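Local atomic coordinates of Beta/alpha-amylase (Paenibacillus polymyxa, PDB entry 3VOC), a protein that removes maltose units from the non-reducing ends of starch chains through its beta-amylase part, the region covered here, while a separate C-terminal section is an alpha-amylase. Residues 169-180 with 281-289; 319-328 with 338-349. All blocks are in the same frame, centred on the assembly; numbering follows the deposited sequence.

Contact 1: 169-180 with 281-289; sequences YYPAAGWSYPGR and SGLHWQMNN
The carbonyl O of G179 is gripped by two indoles. NE1 of W285 lies 2.8 Å from it across the contact. NE1 of W175, from the same loop as G179, is also 2.8 Å from G179 O. The two donors come from opposite faces of the carbonyl plane, and each N-H points at the oxygen in its own ring plane. The contact joins two loops at the C-terminal ends of strands 153-156 and 275-279 of the TIM barrel, where family 14 enzymes carry their active site.

One carbonyl earlier, P178 O takes NE2 of Q286 at 2.7 Å, in a nearly straight bond of 174°. The same NE2 also bonds P333 O.

Between the loops stands an aromatic cluster of Y169, Y177 and W285. CG of W285 lies between its backbone N and carbonyl carbon (chi1 60°), which sends the indole into the other loop. CH2 of its six-membered ring points at the centre of one Y169 face. This is a T-shaped pair with centroids of the Y169 ring and that W285 ring 5.1 Å apart and planes at 90°. Y177 in turn sets its edge to a W285 face, with Y177 CE1 3.4 Å from W285 CG. A cis peptide precedes P178, and P178 CB covers one face of the Y177 ring.

The site is near. Y169 lies about 5 Å, side chain to side chain, from E163, the predicted proton donor. H284 probably binds substrate, as in relatives, and its ND1 bonds S336. At the edge of the H284 ring, CE1 sits 3.4 Å from OH of Y177.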
loop_
_atom_site.group_PDB
_atom_site.type_symbol
_atom_site.label_atom_id
_atom_site.label_comp_id
_atom_site.label_asym_id
_atom_site.label_seq_id
_atom_site.Cartn_x
_atom_site.Cartn_y
_atom_site.Cartn_z
ATOM N N TYR A 169 2.134 -3.463 -11.880
ATOM C CA TYR A 169 3.129 -2.752 -12.682
ATOM C C TYR A 169 4.526 -2.986 -12.090
ATOM O O TYR A 169 4.786 -2.677 -10.922
ATOM C CB TYR A 169 2.764 -1.258 -12.834
ATOM C CG TYR A 169 2.936 -0.418 -11.570
ATOM C CD1 TYR A 169 1.939 -0.359 -10.581
ATOM C CD2 TYR A 169 4.106 0.316 -11.372
ATOM C CE1 TYR A 169 2.130 0.418 -9.415
ATOM C CE2 TYR A 169 4.299 1.084 -10.241
ATOM C CZ TYR A 169 3.316 1.136 -9.270
ATOM O OH TYR A 169 3.556 1.916 -8.166
ATOM N N TYR A 170 5.421 -3.540 -12.906
ATOM C CA TYR A 170 6.679 -4.080 -12.385
ATOM C C TYR A 170 7.730 -4.050 -13.490
ATOM O O TYR A 170 7.610 -4.791 -14.481
ATOM C CB TYR A 170 6.455 -5.509 -11.897
ATOM C CG TYR A 170 7.494 -6.063 -10.938
ATOM C CD1 TYR A 170 7.768 -5.427 -9.725
ATOM C CD2 TYR A 170 8.155 -7.268 -11.219
ATOM C CE1 TYR A 170 8.705 -5.951 -8.838
ATOM C CE2 TYR A 170 9.102 -7.799 -10.335
ATOM C CZ TYR A 170 9.364 -7.140 -9.148
ATOM O OH TYR A 170 10.264 -7.668 -8.243
ATOM N N PRO A 171 8.751 -3.182 -13.331
ATOM C CA PRO A 171 9.786 -3.025 -14.365
ATOM C C PRO A 171 10.371 -4.364 -14.812
ATOM O O PRO A 171 10.528 -4.595 -16.017
ATOM C CB PRO A 171 10.836 -2.146 -13.681
ATOM C CG PRO A 171 10.011 -1.258 -12.757
ATOM C CD PRO A 171 8.863 -2.161 -12.266
ATOM N N ALA A 172 10.639 -5.266 -13.863
ATOM C CA ALA A 172 11.265 -6.539 -14.203
ATOM C C ALA A 172 10.371 -7.456 -15.019
ATOM O O ALA A 172 10.868 -8.387 -15.656
ATOM C CB ALA A 172 11.810 -7.256 -12.942
ATOM N N ALA A 173 9.058 -7.191 -15.016
ATOM C CA ALA A 173 8.108 -7.905 -15.865
ATOM C C ALA A 173 7.944 -7.253 -17.243
ATOM O O ALA A 173 7.117 -7.692 -18.037
ATOM C CB ALA A 173 6.743 -8.014 -15.163
ATOM N N GLY A 174 8.721 -6.210 -17.523
ATOM C CA GLY A 174 8.647 -5.506 -18.817
ATOM C C GLY A 174 7.865 -4.193 -18.793
ATOM O O GLY A 174 7.720 -3.519 -19.825
ATOM N N TRP A 175 7.362 -3.814 -17.619
ATOM C CA TRP A 175 6.542 -2.605 -17.505
ATOM C C TRP A 175 7.411 -1.352 -17.592
ATOM O O TRP A 175 8.495 -1.316 -17.035
ATOM C CB TRP A 175 5.774 -2.600 -16.180
ATOM C CG TRP A 175 5.020 -1.338 -15.937
ATOM C CD1 TRP A 175 3.757 -1.052 -16.364
ATOM C CD2 TRP A 175 5.490 -0.171 -15.242
ATOM N NE1 TRP A 175 3.408 0.229 -15.973
ATOM C CE2 TRP A 175 4.451 0.786 -15.282
ATOM C CE3 TRP A 175 6.693 0.161 -14.600
ATOM C CZ2 TRP A 175 4.569 2.056 -14.687
ATOM C CZ3 TRP A 175 6.812 1.429 -14.007
ATOM C CH2 TRP A 175 5.755 2.358 -14.057
ATOM N N SER A 176 6.916 -0.332 -18.290
ATOM C CA SER A 176 7.445 1.029 -18.151
ATOM C C SER A 176 6.292 2.022 -18.181
ATOM O O SER A 176 5.256 1.783 -18.808
ATOM C CB SER A 176 8.480 1.350 -19.246
ATOM O OG SER A 176 7.886 1.239 -20.519
ATOM N N TYR A 177 6.456 3.131 -17.473
ATOM C CA TYR A 177 5.419 4.151 -17.411
ATOM C C TYR A 177 5.187 4.665 -18.845
ATOM O O TYR A 177 6.153 4.789 -19.599
ATOM C CB TYR A 177 5.895 5.267 -16.487
ATOM C CG TYR A 177 4.875 6.346 -16.209
ATOM C CD1 TYR A 177 3.846 6.137 -15.279
ATOM C CD2 TYR A 177 4.952 7.588 -16.856
ATOM C CE1 TYR A 177 2.912 7.126 -15.016
ATOM C CE2 TYR A 177 4.021 8.604 -16.590
ATOM C CZ TYR A 177 3.004 8.356 -15.664
ATOM O OH TYR A 177 2.072 9.321 -15.389
ATOM N N PRO A 178 3.925 4.931 -19.241
ATOM C CA PRO A 178 2.663 4.847 -18.494
ATOM C C PRO A 178 1.857 3.569 -18.777
ATOM O O PRO A 178 0.640 3.636 -18.905
ATOM C CB PRO A 178 1.895 6.052 -19.036
ATOM C CG PRO A 178 2.284 6.053 -20.546
ATOM C CD PRO A 178 3.702 5.462 -20.605
ATOM N N GLY A 179 2.530 2.426 -18.882
ATOM C CA GLY A 179 1.851 1.147 -19.139
ATOM C C GLY A 179 0.791 0.895 -18.076
ATOM O O GLY A 179 0.990 1.206 -16.892
ATOM N N ARG A 180 -0.353 0.359 -18.478
ATOM C CA ARG A 180 -1.415 0.111 -17.496
ATOM C C ARG A 180 -1.021 -1.025 -16.563
ATOM O O ARG A 180 -1.648 -1.221 -15.519
ATOM C CB ARG A 180 -2.758 -0.207 -18.161
ATOM C CG ARG A 180 -2.737 -1.450 -19.007
ATOM C CD ARG A 180 -4.019 -2.296 -18.931
ATOM N NE ARG A 180 -3.697 -3.524 -19.655
ATOM C CZ ARG A 180 -3.785 -4.758 -19.179
ATOM N NH1 ARG A 180 -4.306 -5.000 -17.976
ATOM N NH2 ARG A 180 -3.382 -5.767 -19.938
ATOM N N SER A 281 -3.005 2.423 -3.260
ATOM C CA SER A 281 -2.087 2.898 -4.276
ATOM C C SER A 281 -2.704 4.038 -5.079
ATOM O O SER A 281 -3.915 4.037 -5.329
ATOM C CB SER A 281 -1.777 1.745 -5.238
ATOM O OG SER A 281 -0.734 2.086 -6.144
ATOM N N GLY A 282 -1.864 4.966 -5.530
ATOM C CA GLY A 282 -2.305 6.030 -6.428
ATOM C C GLY A 282 -1.988 5.660 -7.872
ATOM O O GLY A 282 -0.901 5.974 -8.373
ATOM N N LEU A 283 -2.934 5.002 -8.535
ATOM C CA LEU A 283 -2.707 4.483 -9.882
ATOM C C LEU A 283 -3.296 5.485 -10.879
ATOM O O LEU A 283 -4.323 5.238 -11.522
ATOM C CB LEU A 283 -3.287 3.067 -10.000
ATOM C CG LEU A 283 -2.665 2.046 -9.018
ATOM C CD1 LEU A 283 -3.446 0.738 -9.048
ATOM C CD2 LEU A 283 -1.185 1.779 -9.396
ATOM N N HIS A 284 -2.624 6.636 -10.950
ATOM C CA HIS A 284 -3.149 7.865 -11.529
ATOM C C HIS A 284 -3.047 7.943 -13.057
ATOM O O HIS A 284 -3.588 8.868 -13.659
ATOM C CB HIS A 284 -2.449 9.091 -10.905
ATOM C CG HIS A 284 -0.957 9.099 -11.087
ATOM N ND1 HIS A 284 -0.346 9.507 -12.256
ATOM C CD2 HIS A 284 0.044 8.743 -10.246
ATOM C CE1 HIS A 284 0.964 9.392 -12.132
ATOM N NE2 HIS A 284 1.229 8.927 -10.922
ATOM N N TRP A 285 -2.359 6.990 -13.672
ATOM C CA TRP A 285 -2.152 7.041 -15.125
ATOM C C TRP A 285 -3.107 6.111 -15.872
ATOM O O TRP A 285 -3.630 5.157 -15.288
ATOM C CB TRP A 285 -0.685 6.782 -15.473
ATOM C CG TRP A 285 -0.107 5.461 -15.045
ATOM C CD1 TRP A 285 0.118 4.374 -15.841
ATOM C CD2 TRP A 285 0.397 5.111 -13.740
ATOM N NE1 TRP A 285 0.699 3.363 -15.106
ATOM C CE2 TRP A 285 0.887 3.792 -13.821
ATOM C CE3 TRP A 285 0.473 5.786 -12.512
ATOM C CZ2 TRP A 285 1.438 3.121 -12.717
ATOM C CZ3 TRP A 285 1.025 5.113 -11.403
ATOM C CH2 TRP A 285 1.492 3.795 -11.522
ATOM N N GLN A 286 -3.363 6.413 -17.148
ATOM C CA GLN A 286 -4.430 5.747 -17.931
ATOM C C GLN A 286 -5.838 5.919 -17.348
ATOM O O GLN A 286 -6.752 5.143 -17.653
ATOM C CB GLN A 286 -4.114 4.261 -18.173
ATOM C CG GLN A 286 -2.725 4.013 -18.765
ATOM C CD GLN A 286 -2.478 4.784 -20.063
ATOM O OE1 GLN A 286 -3.405 5.313 -20.677
ATOM N NE2 GLN A 286 -1.219 4.866 -20.470
ATOM N N MET A 287 -6.028 6.945 -16.519
ATOM C CA MET A 287 -7.343 7.196 -15.962
ATOM C C MET A 287 -8.351 7.539 -17.061
ATOM O O MET A 287 -9.444 6.975 -17.087
ATOM C CB MET A 287 -7.302 8.311 -14.895
ATOM C CG MET A 287 -6.706 7.851 -13.550
ATOM S SD MET A 287 -6.483 9.260 -12.437
ATOM C CE MET A 287 -8.197 9.680 -12.071
ATOM N N ASN A 288 -7.987 8.450 -17.963
ATOM C CA ASN A 288 -8.921 8.898 -18.998
ATOM C C ASN A 288 -8.532 8.472 -20.420
ATOM O O ASN A 288 -8.935 9.107 -21.384
ATOM C CB ASN A 288 -9.132 10.427 -18.934
ATOM C CG ASN A 288 -7.854 11.189 -19.154
ATOM O OD1 ASN A 288 -6.816 10.829 -18.602
ATOM N ND2 ASN A 288 -7.913 12.257 -19.957
ATOM N N ASN A 289 -7.765 7.394 -20.540
ATOM C CA ASN A 289 -7.457 6.807 -21.837
ATOM C C ASN A 289 -8.764 6.331 -22.480
ATOM O O ASN A 289 -9.493 5.542 -21.892
ATOM C CB ASN A 289 -6.472 5.638 -21.664
ATOM C CG ASN A 289 -5.939 5.101 -22.995
ATOM O OD1 ASN A 289 -4.736 4.931 -23.172
ATOM N ND2 ASN A 289 -6.831 4.799 -23.907
#

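Contact 2: 319-328 with 338-349; sequences LTFTCLEMSD and PSTLVDTVSSIA. With TRS (2-amino-2-hydroxymethyl-propane-1,3-diol), chain J.
F321 holds CG anti to its backbone N (chi1 -161°), which swings its ring toward the helix, with V345 over one face. D328 keeps CG beside its own N (chi1 -83°), and this turns the carboxylate onto the helix start. The two segments are the first strand and the helix of a beta-alpha-beta unit of the TIM barrel. Strand 319-321 and helix 338-349 run nearly antiparallel, at 169°, with their axes 10.0 Å apart.

The core is apolar. CG2 of V345 makes a CH-pi contact, 4.1 Å from the F321 ring centroid. L341 meets the same ring at its edge, with L341 CG 3.6 Å from F321 CZ. CD2 of L319 touches V345 CG1 at 3.8 Å and also reaches A349 CB. Beyond the strand, the chain bends through a type I turn from C323 to M326. Just before the turn, V342 CG2 comes to 3.5 Å from T322 O. Within the turn, L324 CD1 meets V342 CG1. T322 probably binds substrate, by analogy with relatives.

At the helix start D328 grips T340 twice, both times on the syn side. OD1 takes T340 N at 2.9 Å in a nearly straight bond. OD2 takes T340 OG1 in a short bond of 2.5 Å. S339 N gives OD1 a further, weak bond. With alanine in place of D328, T340 N and OG1 would probably lose these acceptors, and the loop would be less firmly tied to the helix.

A Tris molecule, probably from the crystallisation liquor, spans two acids. Its O1 bonds OD2 of D343, whose OD1 pairs with K375. Its O2 donates to D328 OD2 at 2.7 Å.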
loop_
_atom_site.group_PDB
_atom_site.type_symbol
_atom_site.label_atom_id
_atom_site.label_comp_id
_atom_site.label_asym_id
_atom_site.label_seq_id
_atom_site.Cartn_x
_atom_site.Cartn_y
_atom_site.Cartn_z
ATOM N N LEU A 319 -7.218 5.293 6.383
ATOM C CA LEU A 319 -6.789 5.192 4.985
ATOM C C LEU A 319 -5.684 6.191 4.698
ATOM O O LEU A 319 -5.841 7.391 4.952
ATOM C CB LEU A 319 -7.981 5.434 4.039
ATOM C CG LEU A 319 -7.674 5.591 2.542
ATOM C CD1 LEU A 319 -7.102 4.296 2.055
ATOM C CD2 LEU A 319 -8.949 5.933 1.753
ATOM N N THR A 320 -4.567 5.695 4.170
ATOM C CA THR A 320 -3.508 6.554 3.673
ATOM C C THR A 320 -3.625 6.573 2.151
ATOM O O THR A 320 -3.710 5.517 1.494
ATOM C CB THR A 320 -2.115 6.055 4.113
ATOM O OG1 THR A 320 -2.012 6.150 5.542
ATOM C CG2 THR A 320 -0.980 6.864 3.441
ATOM N N PHE A 321 -3.656 7.770 1.593
ATOM C CA PHE A 321 -3.603 7.900 0.155
ATOM C C PHE A 321 -2.392 8.733 -0.228
ATOM O O PHE A 321 -1.756 9.347 0.632
ATOM C CB PHE A 321 -4.919 8.457 -0.428
ATOM C CG PHE A 321 -5.077 8.178 -1.900
ATOM C CD1 PHE A 321 -5.154 6.862 -2.360
ATOM C CD2 PHE A 321 -5.100 9.220 -2.827
ATOM C CE1 PHE A 321 -5.264 6.587 -3.738
ATOM C CE2 PHE A 321 -5.223 8.957 -4.214
ATOM C CZ PHE A 321 -5.299 7.644 -4.662
ATOM N N THR A 322 -2.066 8.731 -1.518
ATOM C CA THR A 322 -0.816 9.293 -2.010
ATOM C C THR A 322 -1.076 10.160 -3.242
ATOM O O THR A 322 -2.237 10.362 -3.632
ATOM C CB THR A 322 0.187 8.149 -2.321
ATOM O OG1 THR A 322 1.413 8.704 -2.795
ATOM C CG2 THR A 322 -0.381 7.202 -3.369
ATOM N N CYS A 323 -0.006 10.670 -3.849
ATOM C CA CYS A 323 -0.077 11.605 -4.989
ATOM C C CYS A 323 -0.625 12.987 -4.646
ATOM O O CYS A 323 -0.946 13.768 -5.558
ATOM C CB CYS A 323 -0.875 11.054 -6.172
ATOM S SG CYS A 323 -0.405 9.447 -6.646
ATOM N N LEU A 324 -0.687 13.308 -3.353
ATOM C CA LEU A 324 -1.188 14.608 -2.916
ATOM C C LEU A 324 -0.444 15.819 -3.501
ATOM O O LEU A 324 -0.999 16.931 -3.571
ATOM C CB LEU A 324 -1.211 14.695 -1.388
ATOM C CG LEU A 324 -2.539 14.291 -0.753
ATOM C CD1 LEU A 324 -2.824 12.795 -0.925
ATOM C CD2 LEU A 324 -2.510 14.648 0.734
ATOM N N GLU A 325 0.799 15.600 -3.932
ATOM C CA GLU A 325 1.621 16.692 -4.461
ATOM C C GLU A 325 1.449 16.953 -5.958
ATOM O O GLU A 325 1.965 17.966 -6.478
ATOM C CB GLU A 325 3.111 16.448 -4.144
ATOM C CG GLU A 325 3.896 15.609 -5.171
ATOM C CD GLU A 325 3.614 14.090 -5.129
ATOM O OE1 GLU A 325 2.652 13.637 -4.459
ATOM O OE2 GLU A 325 4.372 13.344 -5.789
ATOM N N MET A 326 0.748 16.052 -6.649
ATOM C CA MET A 326 0.684 16.074 -8.121
ATOM C C MET A 326 -0.518 16.827 -8.677
ATOM O O MET A 326 -1.571 16.887 -8.043
ATOM C CB MET A 326 0.638 14.657 -8.674
ATOM C CG MET A 326 1.941 13.931 -8.622
ATOM S SD MET A 326 1.757 12.334 -9.429
ATOM C CE MET A 326 3.354 11.656 -8.942
ATOM N N SER A 327 -0.353 17.375 -9.878
ATOM C CA SER A 327 -1.435 18.089 -10.565
ATOM C C SER A 327 -2.033 17.232 -11.667
ATOM O O SER A 327 -1.390 16.307 -12.164
ATOM C CB SER A 327 -0.921 19.405 -11.164
ATOM O OG SER A 327 -0.419 20.266 -10.166
ATOM N N ASP A 328 -3.271 17.544 -12.042
ATOM C CA ASP A 328 -3.927 16.898 -13.175
ATOM C C ASP A 328 -3.275 17.274 -14.488
ATOM O O ASP A 328 -2.890 18.427 -14.696
ATOM C CB ASP A 328 -5.401 17.298 -13.228
ATOM C CG ASP A 328 -6.264 16.456 -12.314
ATOM O OD1 ASP A 328 -5.782 15.416 -11.823
ATOM O OD2 ASP A 328 -7.426 16.831 -12.094
ATOM N N PRO A 338 -3.897 12.657 -11.294
ATOM C CA PRO A 338 -3.712 12.340 -9.873
ATOM C C PRO A 338 -4.454 13.265 -8.937
ATOM O O PRO A 338 -4.860 12.834 -7.871
ATOM C CB PRO A 338 -2.189 12.478 -9.659
ATOM C CG PRO A 338 -1.723 13.358 -10.789
ATOM C CD PRO A 338 -2.624 13.018 -11.949
ATOM N N SER A 339 -4.629 14.533 -9.314
ATOM C CA SER A 339 -5.305 15.473 -8.423
ATOM C C SER A 339 -6.800 15.143 -8.316
ATOM O O SER A 339 -7.374 15.158 -7.225
ATOM C CB SER A 339 -5.080 16.918 -8.897
ATOM O OG SER A 339 -5.701 17.819 -8.013
ATOM N N THR A 340 -7.425 14.842 -9.456
ATOM C CA THR A 340 -8.795 14.306 -9.492
ATOM C C THR A 340 -8.914 12.992 -8.715
ATOM O O THR A 340 -9.890 12.766 -8.016
ATOM C CB THR A 340 -9.248 14.104 -10.961
ATOM O OG1 THR A 340 -9.462 15.390 -11.573
ATOM C CG2 THR A 340 -10.533 13.254 -11.069
ATOM N N LEU A 341 -7.924 12.114 -8.849
ATOM C CA LEU A 341 -7.932 10.831 -8.124
ATOM C C LEU A 341 -7.924 11.053 -6.608
ATOM O O LEU A 341 -8.734 10.450 -5.877
ATOM C CB LEU A 341 -6.753 9.951 -8.564
ATOM C CG LEU A 341 -6.549 8.594 -7.884
ATOM C CD1 LEU A 341 -7.768 7.693 -8.081
ATOM C CD2 LEU A 341 -5.274 7.944 -8.449
ATOM N N VAL A 342 -7.040 11.936 -6.151
ATOM C CA VAL A 342 -7.012 12.316 -4.736
ATOM C C VAL A 342 -8.380 12.838 -4.287
ATOM O O VAL A 342 -8.880 12.437 -3.239
ATOM C CB VAL A 342 -5.925 13.384 -4.430
ATOM C CG1 VAL A 342 -6.079 13.896 -2.982
ATOM C CG2 VAL A 342 -4.499 12.808 -4.668
ATOM N N ASP A 343 -8.977 13.739 -5.081
ATOM C CA ASP A 343 -10.314 14.268 -4.751
ATOM C C ASP A 343 -11.347 13.146 -4.651
ATOM O O ASP A 343 -12.114 13.102 -3.699
ATOM C CB ASP A 343 -10.795 15.300 -5.770
ATOM C CG ASP A 343 -9.965 16.573 -5.764
ATOM O OD1 ASP A 343 -9.078 16.723 -4.896
ATOM O OD2 ASP A 343 -10.202 17.428 -6.654
ATOM N N THR A 344 -11.337 12.241 -5.630
ATOM C CA THR A 344 -12.271 11.109 -5.655
ATOM C C THR A 344 -12.159 10.260 -4.393
ATOM O O THR A 344 -13.142 10.084 -3.673
ATOM C CB THR A 344 -12.059 10.236 -6.910
ATOM O OG1 THR A 344 -12.339 11.025 -8.074
ATOM C CG2 THR A 344 -13.012 9.015 -6.889
ATOM N N VAL A 345 -10.961 9.761 -4.114
ATOM C CA VAL A 345 -10.732 8.867 -2.981
ATOM C C VAL A 345 -11.024 9.593 -1.678
ATOM O O VAL A 345 -11.732 9.066 -0.794
ATOM C CB VAL A 345 -9.285 8.300 -2.995
ATOM C CG1 VAL A 345 -8.922 7.655 -1.644
ATOM C CG2 VAL A 345 -9.107 7.310 -4.148
ATOM N N SER A 346 -10.514 10.816 -1.576
ATOM C CA SER A 346 -10.712 11.629 -0.367
ATOM C C SER A 346 -12.187 11.930 -0.080
ATOM O O SER A 346 -12.624 11.813 1.067
ATOM C CB SER A 346 -9.897 12.934 -0.431
ATOM O OG SER A 346 -8.498 12.675 -0.517
ATOM N N SER A 347 -12.937 12.322 -1.109
ATOM C CA SER A 347 -14.387 12.590 -0.974
ATOM C C SER A 347 -15.162 11.364 -0.495
ATOM O O SER A 347 -16.045 11.468 0.362
ATOM C CB SER A 347 -14.990 13.032 -2.311
ATOM O OG SER A 347 -14.623 14.365 -2.614
ATOM N N ILE A 348 -14.841 10.210 -1.070
ATOM C CA ILE A 348 -15.487 8.964 -0.658
ATOM C C ILE A 348 -15.165 8.635 0.797
ATOM O O ILE A 348 -16.075 8.362 1.591
ATOM C CB ILE A 348 -15.122 7.800 -1.583
ATOM C CG1 ILE A 348 -15.622 8.097 -3.005
ATOM C CG2 ILE A 348 -15.675 6.451 -1.015
ATOM C CD1 ILE A 348 -15.083 7.156 -4.081
ATOM N N ALA A 349 -13.880 8.656 1.149
ATOM C CA ALA A 349 -13.481 8.427 2.537
ATOM C C ALA A 349 -14.208 9.367 3.515
ATOM O O ALA A 349 -14.737 8.918 4.538
ATOM C CB ALA A 349 -11.974 8.556 2.679
HETATM C C TRS J . -9.025 19.989 -10.057
HETATM C C1 TRS J . -8.701 18.688 -9.302
HETATM C C2 TRS J . -9.425 19.666 -11.498
HETATM C C3 TRS J . -10.116 20.819 -9.391
HETATM N N TRS J . -7.836 20.846 -10.056
HETATM O O1 TRS J . -8.594 18.923 -7.907
HETATM O O2 TRS J . -8.271 19.348 -12.252
HETATM O O3 TRS J . -11.297 20.055 -9.339
HETATM O O HOH W 1 -4.692 19.808 -10.560
#

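The chain first enters contact 1 at 169-180, in the loop after strand 153-156. It returns at 281-289, so contact 1 closes a long loop that holds helices 188-202, 205-212 and 240-268 and strand 275-279. Contact 2 opens only later, at 319-328, and closes a short loop of nine residues before helix 338-352. The two are in series and neither nests nor crosses. Together they tie elements around the fourth, fifth and sixth strands of the barrel. The centres of contact 1 and contact 2 are about 17 Å apart, yet the two touch. H284 CB packs on P338 CB at 3.6 Å, and S281 O lies 3.3 Å from F321 CE1.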